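Local coordinates for 231aa long hypothetical protein-L-isoaspartate O-methyltransferase (Sulfolobus tokodaii, PDB 1VBF), which probably catalyses the methyl esterification of L-isoaspartyl residues in damaged proteins, using S-adenosyl-L-methionine, a step in their repair or degradation, at residues B[7-16]-B[56-64]. Sequence-based numbering, arbitrary orientation.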
loop_
_atom_site.group_PDB
_atom_site.type_symbol
_atom_site.label_atom_id
_atom_site.label_comp_id
_atom_site.label_asym_id
_atom_site.label_seq_id
_atom_site.Cartn_x
_atom_site.Cartn_y
_atom_site.Cartn_z
ATOM N N ILE B 7 27.956 -4.999 25.924
ATOM C CA ILE B 7 28.175 -5.992 24.893
ATOM C C ILE B 7 29.096 -7.120 25.322
ATOM O O ILE B 7 28.834 -8.287 25.006
ATOM C CB ILE B 7 28.742 -5.348 23.604
ATOM C CG1 ILE B 7 27.826 -4.219 23.134
ATOM C CG2 ILE B 7 28.835 -6.385 22.502
ATOM C CD1 ILE B 7 28.237 -3.601 21.847
ATOM N N LEU B 8 30.156 -6.767 26.048
ATOM C CA LEU B 8 31.150 -7.732 26.515
ATOM C C LEU B 8 30.552 -8.720 27.502
ATOM O O LEU B 8 30.869 -9.901 27.482
ATOM C CB LEU B 8 32.315 -6.989 27.161
ATOM C CG LEU B 8 33.687 -7.648 27.290
ATOM C CD1 LEU B 8 34.591 -6.701 28.057
ATOM C CD2 LEU B 8 33.597 -8.968 28.017
ATOM N N ARG B 9 29.683 -8.229 28.369
ATOM C CA ARG B 9 29.025 -9.049 29.380
ATOM C C ARG B 9 28.247 -10.210 28.733
ATOM O O ARG B 9 28.205 -11.332 29.251
ATOM C CB ARG B 9 28.050 -8.169 30.171
ATOM C CG ARG B 9 28.069 -8.386 31.662
ATOM C CD ARG B 9 26.895 -7.692 32.342
ATOM N NE ARG B 9 25.635 -8.420 32.161
ATOM C CZ ARG B 9 24.495 -8.130 32.793
ATOM N NH1 ARG B 9 24.441 -7.119 33.656
ATOM N NH2 ARG B 9 23.410 -8.865 32.573
ATOM N N LYS B 10 27.632 -9.912 27.593
ATOM C CA LYS B 10 26.826 -10.870 26.851
ATOM C C LYS B 10 27.598 -11.956 26.101
ATOM O O LYS B 10 27.048 -13.026 25.854
ATOM C CB LYS B 10 25.967 -10.131 25.825
ATOM C CG LYS B 10 24.935 -9.157 26.364
ATOM C CD LYS B 10 24.413 -8.323 25.194
ATOM C CE LYS B 10 22.997 -7.821 25.416
ATOM N NZ LYS B 10 22.397 -7.341 24.125
ATOM N N ILE B 11 28.846 -11.680 25.715
ATOM C CA ILE B 11 29.632 -12.651 24.956
ATOM C C ILE B 11 29.837 -14.011 25.645
ATOM O O ILE B 11 30.419 -14.106 26.721
ATOM C CB ILE B 11 31.000 -12.051 24.542
ATOM C CG1 ILE B 11 30.746 -10.798 23.703
ATOM C CG2 ILE B 11 31.880 -13.116 23.811
ATOM C CD1 ILE B 11 31.981 -10.063 23.351
ATOM N N LYS B 12 29.345 -15.054 24.980
ATOM C CA LYS B 12 29.406 -16.426 25.459
ATOM C C LYS B 12 30.698 -17.160 25.099
ATOM O O LYS B 12 31.035 -18.167 25.709
ATOM C CB LYS B 12 28.217 -17.208 24.899
ATOM C CG LYS B 12 27.105 -17.503 25.882
ATOM C CD LYS B 12 26.365 -16.261 26.294
ATOM C CE LYS B 12 25.467 -16.548 27.484
ATOM N NZ LYS B 12 24.678 -15.343 27.877
ATOM N N THR B 13 31.417 -16.679 24.094
ATOM C CA THR B 13 32.660 -17.329 23.696
ATOM C C THR B 13 33.828 -16.560 24.300
ATOM O O THR B 13 34.134 -15.445 23.892
ATOM C CB THR B 13 32.776 -17.368 22.163
ATOM O OG1 THR B 13 31.748 -18.211 21.644
ATOM C CG2 THR B 13 34.131 -17.894 21.724
ATOM N N GLN B 14 34.465 -17.163 25.291
ATOM C CA GLN B 14 35.578 -16.527 25.981
ATOM C C GLN B 14 36.618 -15.905 25.065
ATOM O O GLN B 14 37.083 -14.802 25.326
ATOM C CB GLN B 14 36.264 -17.525 26.935
ATOM C CG GLN B 14 37.209 -16.863 27.934
ATOM C CD GLN B 14 36.609 -15.593 28.543
ATOM O OE1 GLN B 14 35.402 -15.520 28.792
ATOM N NE2 GLN B 14 37.452 -14.590 28.790
ATOM N N GLU B 15 36.984 -16.609 23.997
ATOM C CA GLU B 15 37.987 -16.113 23.054
ATOM C C GLU B 15 37.525 -14.820 22.371
ATOM O O GLU B 15 38.309 -13.889 22.180
ATOM C CB GLU B 15 38.296 -17.185 22.017
ATOM C CG GLU B 15 38.642 -18.552 22.609
ATOM C CD GLU B 15 37.407 -19.403 22.982
ATOM O OE1 GLU B 15 36.620 -19.011 23.882
ATOM O OE2 GLU B 15 37.230 -20.482 22.364
ATOM N N LEU B 16 36.242 -14.766 22.022
ATOM C CA LEU B 16 35.660 -13.589 21.392
ATOM C C LEU B 16 35.663 -12.441 22.397
ATOM O O LEU B 16 35.907 -11.291 22.059
ATOM C CB LEU B 16 34.214 -13.882 20.968
ATOM C CG LEU B 16 33.632 -13.134 19.754
ATOM C CD1 LEU B 16 32.187 -12.828 20.065
ATOM C CD2 LEU B 16 34.393 -11.839 19.435
ATOM N N LEU B 56 27.354 -2.888 15.670
ATOM C CA LEU B 56 28.229 -3.603 16.577
ATOM C C LEU B 56 27.491 -4.655 17.374
ATOM O O LEU B 56 27.990 -5.779 17.546
ATOM C CB LEU B 56 28.909 -2.647 17.551
ATOM C CG LEU B 56 30.404 -2.847 17.865
ATOM C CD1 LEU B 56 30.705 -2.286 19.253
ATOM C CD2 LEU B 56 30.783 -4.304 17.830
ATOM N N ASN B 57 26.318 -4.290 17.885
ATOM C CA ASN B 57 25.554 -5.241 18.667
ATOM C C ASN B 57 25.211 -6.458 17.808
ATOM O O ASN B 57 25.281 -7.603 18.260
ATOM C CB ASN B 57 24.290 -4.589 19.214
ATOM C CG ASN B 57 24.052 -4.929 20.702
ATOM O OD1 ASN B 57 23.876 -6.102 21.081
ATOM N ND2 ASN B 57 24.051 -3.896 21.553
ATOM N N LEU B 58 24.863 -6.222 16.553
ATOM C CA LEU B 58 24.532 -7.324 15.673
ATOM C C LEU B 58 25.773 -8.162 15.370
ATOM O O LEU B 58 25.753 -9.396 15.547
ATOM C CB LEU B 58 23.940 -6.791 14.380
ATOM C CG LEU B 58 22.651 -7.456 13.921
ATOM C CD1 LEU B 58 22.485 -7.158 12.486
ATOM C CD2 LEU B 58 22.701 -8.949 14.085
ATOM N N GLY B 59 26.839 -7.489 14.905
ATOM C CA GLY B 59 28.100 -8.158 14.582
ATOM C C GLY B 59 28.687 -9.066 15.667
ATOM O O GLY B 59 29.090 -10.214 15.414
ATOM N N ILE B 60 28.736 -8.559 16.889
ATOM C CA ILE B 60 29.277 -9.339 17.995
ATOM C C ILE B 60 28.393 -10.549 18.273
ATOM O O ILE B 60 28.888 -11.638 18.619
ATOM C CB ILE B 60 29.404 -8.466 19.264
ATOM C CG1 ILE B 60 30.288 -7.256 18.955
ATOM C CG2 ILE B 60 30.010 -9.271 20.396
ATOM C CD1 ILE B 60 31.616 -7.652 18.291
ATOM N N PHE B 61 27.084 -10.349 18.125
ATOM C CA PHE B 61 26.137 -11.432 18.332
ATOM C C PHE B 61 26.381 -12.525 17.279
ATOM O O PHE B 61 26.430 -13.712 17.592
ATOM C CB PHE B 61 24.686 -10.915 18.234
ATOM C CG PHE B 61 23.659 -12.008 18.281
ATOM C CD1 PHE B 61 23.533 -12.816 19.415
ATOM C CD2 PHE B 61 22.893 -12.304 17.160
ATOM C CE1 PHE B 61 22.663 -13.915 19.424
ATOM C CE2 PHE B 61 22.017 -13.400 17.155
ATOM C CZ PHE B 61 21.905 -14.209 18.288
HETATM N N MSE B 62 26.543 -12.114 16.027
HETATM C CA MSE B 62 26.791 -13.060 14.955
HETATM C C MSE B 62 28.083 -13.842 15.155
HETATM O O MSE B 62 28.095 -15.076 15.045
HETATM C CB MSE B 62 26.806 -12.322 13.629
HETATM C CG MSE B 62 25.490 -11.619 13.365
HETATM SE SE MSE B 62 25.303 -10.899 11.579
HETATM C CE MSE B 62 25.353 -9.034 12.045
ATOM N N LEU B 63 29.169 -13.134 15.461
ATOM C CA LEU B 63 30.440 -13.811 15.696
ATOM C C LEU B 63 30.330 -14.725 16.908
ATOM O O LEU B 63 30.854 -15.836 16.896
ATOM C CB LEU B 63 31.566 -12.805 15.912
ATOM C CG LEU B 63 31.884 -11.867 14.738
ATOM C CD1 LEU B 63 33.169 -11.116 15.040
ATOM C CD2 LEU B 63 32.008 -12.657 13.429
ATOM N N ASP B 64 29.633 -14.274 17.949
ATOM C CA ASP B 64 29.482 -15.093 19.145
ATOM C C ASP B 64 28.741 -16.382 18.793
ATOM O O ASP B 64 29.058 -17.462 19.298
ATOM C CB ASP B 64 28.745 -14.307 20.233
ATOM C CG ASP B 64 28.957 -14.889 21.639
ATOM O OD1 ASP B 64 29.967 -15.610 21.860
ATOM O OD2 ASP B 64 28.119 -14.605 22.535
HETATM O O HOH W 1 32.266 -17.659 18.373
#
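Asp64 reaches from helix 56-65 to the turn between helices 4-10 and 14-22, where its carboxylate takes two backbone N-H groups in succession. Lys12 N points almost straight at OD2 (2.8 Å, N-H...O 179°), on the syn side but somewhat out of the carboxylate plane; Thr13 N meets the syn lone pair of OD1 at 2.9 Å in a more bent bond (132°). With CG swung opposite its own backbone N (chi1 -161°), the carboxylate end of Asp64 is brought to the turn, and the pair of bonds fixes how it is rotated. Were Asp64 replaced by an alanine, the N-H groups of Lys12 and Thr13 would probably lose this shared acceptor, and the turn there would be less firmly held to helix 56-65.

Along the helix from the carboxylate, back to Leu56, the packing is mostly apolar and close. Ile60 CG2 sits against Ile11 CD1 at 3.6 Å and is also met by CG2 of Ile7; the side chains of Ile7 and Ile60 cross at about a right angle. Leu16 comes in from the second helix, its CD1 lying against the helix backbone at Asp64 N (3.6 Å) and beside the CB atoms of Leu63 and Asp64, while Ile7 CD1 touches Leu56 CD1 at 3.8 Å. Helices 4-10 and 14-22 are joined here to a helix that precedes the first strand, 73-77, of the Rossmann-like methyltransferase sheet; Phe20 and, from helix 83-91, Leu87 also press on Ile60.

The outer margin is looser. Lys10, its chain extended beyond CG, brings NZ only to 3.6 Å from Asn57 OD1, and the Lys12 side chain leads away from the helix. Near the turn, a water donates to Leu63 O at 2.7 Å and is weakly linked to Thr13 OG1.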